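Local coordinates for capsid protein (Bocavirus gorilla/GBoV1/2009, PDB 7LNK), which forms the T=1 icosahedral shell of this parvovirus, sixty copies of the protein building the assembled capsid, at residues S71-P76 with D143-L148; D169-T174 with G295-T300. One frame throughout, in Å; residues are numbered along the deposited sequence.

Contact 1: residues S71-P76 with D143-L148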
ATOM      1  N   SER A  71      22.833 -77.356  63.385  1.00 19.46           N
ATOM      2  CA  SER A  71      22.750 -76.833  64.738  1.00 19.46           C
ATOM      3  C   SER A  71      23.536 -75.546  64.896  1.00 19.46           C
ATOM      4  O   SER A  71      23.253 -74.755  65.801  1.00 19.46           O
ATOM      5  CB  SER A  71      23.239 -77.876  65.731  1.00 20.48           C
ATOM      6  OG  SER A  71      24.599 -78.160  65.514  1.00 20.48           O
ATOM      7  N   CYS A  72      24.517 -75.306  64.034  1.00 18.70           N
ATOM      8  CA  CYS A  72      25.305 -74.093  64.176  1.00 18.70           C
ATOM      9  C   CYS A  72      24.562 -72.887  63.627  1.00 18.70           C
ATOM     10  O   CYS A  72      24.848 -71.751  64.009  1.00 18.70           O
ATOM     11  CB  CYS A  72      26.664 -74.261  63.498  1.00 19.95           C
ATOM     12  SG  CYS A  72      26.650 -74.735  61.779  1.00 19.95           S
ATOM     13  N   HIS A  73      23.629 -73.105  62.707  1.00 17.88           N
ATOM     14  CA  HIS A  73      22.871 -72.002  62.142  1.00 17.88           C
ATOM     15  C   HIS A  73      21.503 -71.801  62.769  1.00 17.88           C
ATOM     16  O   HIS A  73      20.849 -70.806  62.465  1.00 17.88           O
ATOM     17  CB  HIS A  73      22.715 -72.219  60.644  1.00 18.13           C
ATOM     18  CG  HIS A  73      24.017 -72.374  59.936  1.00 18.13           C
ATOM     19  ND1 HIS A  73      24.909 -71.338  59.791  1.00 18.13           N
ATOM     20  CD2 HIS A  73      24.594 -73.452  59.362  1.00 18.13           C
ATOM     21  CE1 HIS A  73      25.976 -71.768  59.144  1.00 18.13           C
ATOM     22  NE2 HIS A  73      25.808 -73.047  58.872  1.00 18.13           N
ATOM     23  N   PHE A  74      21.068 -72.679  63.659  1.00 18.26           N
ATOM     24  CA  PHE A  74      19.737 -72.600  64.243  1.00 18.26           C
ATOM     25  C   PHE A  74      19.821 -72.858  65.731  1.00 18.26           C
ATOM     26  O   PHE A  74      20.412 -73.849  66.162  1.00 18.26           O
ATOM     27  CB  PHE A  74      18.761 -73.615  63.639  1.00 17.39           C
ATOM     28  CG  PHE A  74      18.359 -73.331  62.228  1.00 17.39           C
ATOM     29  CD1 PHE A  74      17.306 -72.486  61.960  1.00 17.39           C
ATOM     30  CD2 PHE A  74      19.020 -73.915  61.172  1.00 17.39           C
ATOM     31  CE1 PHE A  74      16.928 -72.231  60.672  1.00 17.39           C
ATOM     32  CE2 PHE A  74      18.645 -73.656  59.883  1.00 17.39           C
ATOM     33  CZ  PHE A  74      17.600 -72.817  59.633  1.00 17.39           C
ATOM     34  N   SER A  75      19.228 -71.971  66.509  1.00 18.57           N
ATOM     35  CA  SER A  75      19.005 -72.291  67.898  1.00 18.57           C
ATOM     36  C   SER A  75      17.979 -73.403  67.981  1.00 18.57           C
ATOM     37  O   SER A  75      17.226 -73.638  67.036  1.00 18.57           O
ATOM     38  CB  SER A  75      18.524 -71.065  68.659  1.00 19.14           C
ATOM     39  OG  SER A  75      17.264 -70.632  68.203  1.00 19.14           O
ATOM     40  N   PRO A  76      17.943 -74.126  69.093  1.00 19.40           N
ATOM     41  CA  PRO A  76      16.908 -75.150  69.247  1.00 19.40           C
ATOM     42  C   PRO A  76      15.508 -74.577  69.189  1.00 19.40           C
ATOM     43  O   PRO A  76      14.581 -75.254  68.737  1.00 19.40           O
ATOM     44  CB  PRO A  76      17.233 -75.745  70.615  1.00 19.22           C
ATOM     45  CG  PRO A  76      18.659 -75.490  70.786  1.00 19.22           C
ATOM     46  CD  PRO A  76      18.927 -74.180  70.180  1.00 19.22           C
ATOM     47  N   ASP A 143      34.852 -80.272  63.201  1.00 22.40           N
ATOM     48  CA  ASP A 143      35.440 -78.975  62.911  1.00 22.40           C
ATOM     49  C   ASP A 143      34.410 -77.860  62.807  1.00 22.40           C
ATOM     50  O   ASP A 143      34.790 -76.700  62.648  1.00 22.40           O
ATOM     51  CB  ASP A 143      36.270 -79.065  61.629  1.00 22.80           C
ATOM     52  CG  ASP A 143      35.451 -79.465  60.420  1.00 22.80           C
ATOM     53  OD1 ASP A 143      34.214 -79.510  60.514  1.00 22.80           O
ATOM     54  OD2 ASP A 143      36.051 -79.745  59.366  1.00 22.80           O
ATOM     55  N   VAL A 144      33.126 -78.184  62.886  1.00 21.05           N
ATOM     56  CA  VAL A 144      32.079 -77.239  62.540  1.00 21.05           C
ATOM     57  C   VAL A 144      31.954 -76.151  63.604  1.00 21.05           C
ATOM     58  O   VAL A 144      32.373 -76.318  64.756  1.00 21.05           O
ATOM     59  CB  VAL A 144      30.768 -78.024  62.358  1.00 20.61           C
ATOM     60  CG1 VAL A 144      30.363 -78.635  63.674  1.00 20.61           C
ATOM     61  CG2 VAL A 144      29.671 -77.172  61.770  1.00 20.61           C
ATOM     62  N   MET A 145      31.382 -75.018  63.203  1.00 20.24           N
ATOM     63  CA  MET A 145      31.126 -73.895  64.089  1.00 20.24           C
ATOM     64  C   MET A 145      30.327 -74.337  65.313  1.00 20.24           C
ATOM     65  O   MET A 145      29.475 -75.222  65.218  1.00 20.24           O
ATOM     66  CB  MET A 145      30.378 -72.811  63.313  1.00 20.13           C
ATOM     67  CG  MET A 145      29.938 -71.624  64.107  1.00 20.13           C
ATOM     68  SD  MET A 145      29.252 -70.284  63.120  1.00 20.13           S
ATOM     69  CE  MET A 145      27.678 -70.945  62.617  1.00 20.13           C
ATOM     70  N   PRO A 146      30.589 -73.752  66.484  1.00 19.56           N
ATOM     71  CA  PRO A 146      29.915 -74.218  67.694  1.00 19.56           C
ATOM     72  C   PRO A 146      28.442 -73.868  67.666  1.00 19.56           C
ATOM     73  O   PRO A 146      27.998 -73.009  66.904  1.00 19.56           O
ATOM     74  CB  PRO A 146      30.643 -73.463  68.807  1.00 19.16           C
ATOM     75  CG  PRO A 146      31.943 -73.125  68.224  1.00 19.16           C
ATOM     76  CD  PRO A 146      31.580 -72.732  66.835  1.00 19.16           C
ATOM     77  N   ASP A 147      27.681 -74.555  68.512  1.00 19.62           N
ATOM     78  CA  ASP A 147      26.269 -74.239  68.645  1.00 19.62           C
ATOM     79  C   ASP A 147      26.071 -73.010  69.515  1.00 19.62           C
ATOM     80  O   ASP A 147      25.271 -72.131  69.185  1.00 19.62           O
ATOM     81  CB  ASP A 147      25.525 -75.435  69.223  1.00 20.54           C
ATOM     82  CG  ASP A 147      25.475 -76.593  68.266  1.00 20.54           C
ATOM     83  OD1 ASP A 147      25.760 -76.378  67.074  1.00 20.54           O
ATOM     84  OD2 ASP A 147      25.153 -77.717  68.700  1.00 20.54           O
ATOM     85  N   LEU A 148      26.803 -72.918  70.602  1.00 19.34           N
ATOM     86  CA  LEU A 148      26.616 -71.805  71.513  1.00 19.34           C
ATOM     87  C   LEU A 148      27.380 -70.596  71.001  1.00 19.34           C
ATOM     88  O   LEU A 148      28.591 -70.680  70.797  1.00 19.34           O
ATOM     89  CB  LEU A 148      27.098 -72.170  72.902  1.00 20.00           C
ATOM     90  CG  LEU A 148      26.382 -73.363  73.519  1.00 20.00           C
ATOM     91  CD1 LEU A 148      26.967 -73.689  74.870  1.00 20.00           C
ATOM     92  CD2 LEU A 148      24.924 -73.097  73.609  1.00 20.00           C
TER

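Contact 2: residues D169-T174 with G295-T300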
ATOM      1  N   ASP A 169      51.688 -97.903  47.908  1.00 31.32           N
ATOM      2  CA  ASP A 169      52.611 -98.138  49.012  1.00 31.32           C
ATOM      3  C   ASP A 169      53.877 -98.887  48.617  1.00 31.32           C
ATOM      4  O   ASP A 169      54.740 -99.077  49.479  1.00 31.32           O
ATOM      5  CB  ASP A 169      51.908 -98.872  50.156  1.00 32.37           C
ATOM      6  CG  ASP A 169      51.340-100.199  49.742  1.00 32.37           C
ATOM      7  OD1 ASP A 169      51.358-100.521  48.538  1.00 32.37           O
ATOM      8  OD2 ASP A 169      50.886-100.937  50.637  1.00 32.37           O
ATOM      9  N   LEU A 170      54.025 -99.295  47.357  1.00 32.38           N
ATOM     10  CA  LEU A 170      55.257 -99.929  46.882  1.00 32.38           C
ATOM     11  C   LEU A 170      55.635-101.135  47.729  1.00 32.38           C
ATOM     12  O   LEU A 170      56.769-101.282  48.186  1.00 32.38           O
ATOM     13  CB  LEU A 170      56.403 -98.922  46.812  1.00 31.27           C
ATOM     14  CG  LEU A 170      56.468 -97.951  45.628  1.00 31.27           C
ATOM     15  CD1 LEU A 170      55.140 -97.442  45.117  1.00 31.27           C
ATOM     16  CD2 LEU A 170      57.459 -96.832  45.894  1.00 31.27           C
ATOM     17  N   ASP A 171      54.668-102.017  47.918  1.00 33.85           N
ATOM     18  CA  ASP A 171      54.878-103.265  48.623  1.00 33.85           C
ATOM     19  C   ASP A 171      54.775-104.417  47.637  1.00 33.85           C
ATOM     20  O   ASP A 171      54.106-104.321  46.606  1.00 33.85           O
ATOM     21  CB  ASP A 171      53.874-103.425  49.769  1.00 33.49           C
ATOM     22  CG  ASP A 171      52.434-103.372  49.305  1.00 33.49           C
ATOM     23  OD1 ASP A 171      52.182-103.105  48.117  1.00 33.49           O
ATOM     24  OD2 ASP A 171      51.541-103.592  50.146  1.00 33.49           O
ATOM     25  N   GLY A 172      55.494-105.491  47.928  1.00 36.04           N
ATOM     26  CA  GLY A 172      55.420-106.663  47.085  1.00 36.04           C
ATOM     27  C   GLY A 172      56.720-107.429  47.018  1.00 36.04           C
ATOM     28  O   GLY A 172      57.668-107.123  47.744  1.00 36.04           O
ATOM     29  N   THR A 173      56.779-108.424  46.135  1.00 37.72           N
ATOM     30  CA  THR A 173      58.014-109.177  45.965  1.00 37.72           C
ATOM     31  C   THR A 173      59.075-108.334  45.273  1.00 37.72           C
ATOM     32  O   THR A 173      60.224-108.272  45.726  1.00 37.72           O
ATOM     33  CB  THR A 173      57.746-110.454  45.174  1.00 38.52           C
ATOM     34  OG1 THR A 173      56.813-111.271  45.888  1.00 38.52           O
ATOM     35  CG2 THR A 173      59.035-111.231  44.970  1.00 38.52           C
ATOM     36  N   THR A 174      58.708-107.674  44.181  1.00 37.72           N
ATOM     37  CA  THR A 174      59.637-106.824  43.454  1.00 37.72           C
ATOM     38  C   THR A 174      60.029-105.621  44.302  1.00 37.72           C
ATOM     39  O   THR A 174      59.221-105.101  45.075  1.00 37.72           O
ATOM     40  CB  THR A 174      59.020-106.372  42.131  1.00 37.54           C
ATOM     41  OG1 THR A 174      59.990-105.640  41.372  1.00 37.54           O
ATOM     42  CG2 THR A 174      57.797-105.510  42.366  1.00 37.54           C
ATOM     43  N   GLY A 295      47.385-104.779  38.406  1.00 31.24           N
ATOM     44  CA  GLY A 295      48.806-104.574  38.512  1.00 31.24           C
ATOM     45  C   GLY A 295      49.261-104.046  39.853  1.00 31.24           C
ATOM     46  O   GLY A 295      50.464-104.037  40.125  1.00 31.24           O
ATOM     47  N   VAL A 296      48.332-103.590  40.687  1.00 31.40           N
ATOM     48  CA  VAL A 296      48.677-103.183  42.038  1.00 31.40           C
ATOM     49  C   VAL A 296      48.932-104.429  42.876  1.00 31.40           C
ATOM     50  O   VAL A 296      48.488-105.532  42.540  1.00 31.40           O
ATOM     51  CB  VAL A 296      47.544-102.323  42.631  1.00 31.61           C
ATOM     52  CG1 VAL A 296      46.294-103.154  42.816  1.00 31.61           C
ATOM     53  CG2 VAL A 296      47.957-101.686  43.930  1.00 31.61           C
ATOM     54  N   TYR A 297      49.672-104.265  43.965  1.00 32.39           N
ATOM     55  CA  TYR A 297      49.884-105.341  44.920  1.00 32.39           C
ATOM     56  C   TYR A 297      49.150-105.005  46.208  1.00 32.39           C
ATOM     57  O   TYR A 297      49.377-103.945  46.798  1.00 32.39           O
ATOM     58  CB  TYR A 297      51.368-105.559  45.196  1.00 33.41           C
ATOM     59  CG  TYR A 297      51.604-106.641  46.213  1.00 33.41           C
ATOM     60  CD1 TYR A 297      51.526-107.974  45.856  1.00 33.41           C
ATOM     61  CD2 TYR A 297      51.874-106.333  47.532  1.00 33.41           C
ATOM     62  CE1 TYR A 297      51.728-108.967  46.778  1.00 33.41           C
ATOM     63  CE2 TYR A 297      52.075-107.319  48.461  1.00 33.41           C
ATOM     64  CZ  TYR A 297      52.002-108.635  48.080  1.00 33.41           C
ATOM     65  OH  TYR A 297      52.204-109.627  49.008  1.00 33.41           O
ATOM     66  N   ILE A 298      48.277-105.903  46.645  1.00 32.68           N
ATOM     67  CA  ILE A 298      47.483-105.709  47.849  1.00 32.68           C
ATOM     68  C   ILE A 298      47.811-106.831  48.817  1.00 32.68           C
ATOM     69  O   ILE A 298      47.498-107.999  48.561  1.00 32.68           O
ATOM     70  CB  ILE A 298      45.983-105.667  47.536  1.00 32.12           C
ATOM     71  CG1 ILE A 298      45.660-104.422  46.720  1.00 32.12           C
ATOM     72  CG2 ILE A 298      45.177-105.701  48.810  1.00 32.12           C
ATOM     73  CD1 ILE A 298      44.285-104.414  46.180  1.00 32.12           C
ATOM     74  N   ASN A 299      48.457-106.481  49.923  1.00 33.34           N
ATOM     75  CA  ASN A 299      48.735-107.416  51.001  1.00 33.34           C
ATOM     76  C   ASN A 299      47.715-107.346  52.132  1.00 33.34           C
ATOM     77  O   ASN A 299      47.880-108.033  53.142  1.00 33.34           O
ATOM     78  CB  ASN A 299      50.160-107.207  51.523  1.00 33.80           C
ATOM     79  CG  ASN A 299      50.408-105.807  52.030  1.00 33.80           C
ATOM     80  OD1 ASN A 299      49.522-105.156  52.567  1.00 33.80           O
ATOM     81  ND2 ASN A 299      51.633-105.337  51.861  1.00 33.80           N
ATOM     82  N   THR A 300      46.674-106.533  51.992  1.00 33.00           N
ATOM     83  CA  THR A 300      45.679-106.341  53.037  1.00 33.00           C
ATOM     84  C   THR A 300      44.335-106.889  52.576  1.00 33.00           C
ATOM     85  O   THR A 300      44.208-107.466  51.493  1.00 33.00           O
ATOM     86  CB  THR A 300      45.546-104.860  53.414  1.00 32.90           C
ATOM     87  OG1 THR A 300      45.171-104.103  52.261  1.00 32.90           O
ATOM     88  CG2 THR A 300      46.853-104.332  53.945  1.00 32.90           C
TER

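Contact 1: residues S71-P76 with D143-L148
One hydrogen bond and a small apolar patch, side by side, join residues 71-76, which run into helix 76-85, to residues 143-148, part of the loop ahead of strand 153-160. The backbones are closest where the CA atoms of Cys72 and Asp147 lie 4.6 Å apart.

The polar half is carried by Ser71. Its OG sits in the crowded position between the backbone N and the carbonyl carbon (chi1 64°) and donates to Asp147 OD1 at 2.6 Å, meeting the syn lone pair of that oxygen. Asp147 OD2 lies 3.3 Å from Ser71 OG. With CG beside its own backbone N, Asp147 swings its carboxylate back across the gap to Ser71; its OD2 also has Arg383 as a long, weak ionic partner.

The apolar half gathers round Cys72, whose SG likewise takes the crowded position (chi1 55°). Val144 CG2 approaches Cys72 SG to 3.9 Å. Met145 reaches in, extended through its first two torsions and then bent at chi3 (72°), which brings its methyl CE to 3.6 Å from Cys72 CB; its chain crosses the His73 side chain at about a right angle. Met145 CE lies 4.0 Å from His73 CE1, meeting the ring obliquely, while Cys72 SG rests over one face of the imidazole, towards its rim. The polar end of His73 turns to another task: NE2 bonds to Phe67 O.

Ser75 N-caps the following helix through Asp78 N, and Pro146 O accepts from Arg28 on strand 21-33. The two loops thus meet beside the jelly-roll barrel. Here the serine bond satisfies part of a partly exposed carboxylate, and the weak Arg383 pairing would probably favour its charged form; the thioether methyl, by contrast, packs against Cys72 and the His73 ring without any directed bond.

Contact 2: residues D169-T174 with G295-T300
Asp171 and Tyr297 cross at about a right angle, and that crossing sets the pattern of a surface contact. It joins residues 169-174, in the loop between helices 165-168 and 179-186, to residues 295-300, in the loop between strands 287-291 and 306-308. The carboxylate and ring planes stand 86° apart, with Asp171 CG lying in the ring plane at its edge. Tyr297 holds CG anti to its backbone N, and its CD2 approaches Asp171 OD1 to 3.3 Å.

Gly172 takes the ring from another direction. Its CA lies over one face, 3.8 Å from the centroid of the Tyr297 ring and 18° off the normal, in a CH-pi contact displaced towards the rim. With no side chain, Gly172 brings its CA close over the ring, at backbone angles that suit glycine. One tyrosine is therefore met on its face by a backbone methylene and at its edge by an acid.

Asn299 approaches Asp171 obliquely from further along its segment. Both residues put CG in the crowded position between backbone N and carbonyl carbon, and the carboxylate and amide planes are 80° apart. Although Asn299 ND2 lies 2.4 Å from Asp171 OD2, the angle is too poor for a hydrogen bond, so proximity alone does not make this a directed polar link.

Acidic groups crowd around the turn. Asp169 OD1 and Asp171 OD1 are 2.7 Å apart, and Glu166 and Glu181 bring further carboxylates close. These glutamates also accept from the backbone: Glu181 from Tyr297 N, Glu166 from Asn299 N. So many acids together would probably raise the pKa of some of them and favour a retained proton, while the glycine-tyrosine packing carries no charge.

In the fold
Depth separates the two contacts. Contact 1 is partly buried, its centre about 13 Å from the centre of the chain, and lies against strands of the barrel; contact 2 is a surface contact about 33 Å out, where a short helical region meets the long insertion between strands 207-223 and 415-420. They hold different elements: the centres of contact 1 and contact 2 are about 45 Å apart, and their nearest atoms about 26 Å. The inner contact pairs a directed hydrogen bond with sulfur-rich apolar packing, whereas the outer one relies on an aromatic ring beside clustered acids. Both border other subunits: contact 1 through Ser75, Pro76 and Leu148, the last touching two of them, contact 2 through Leu170.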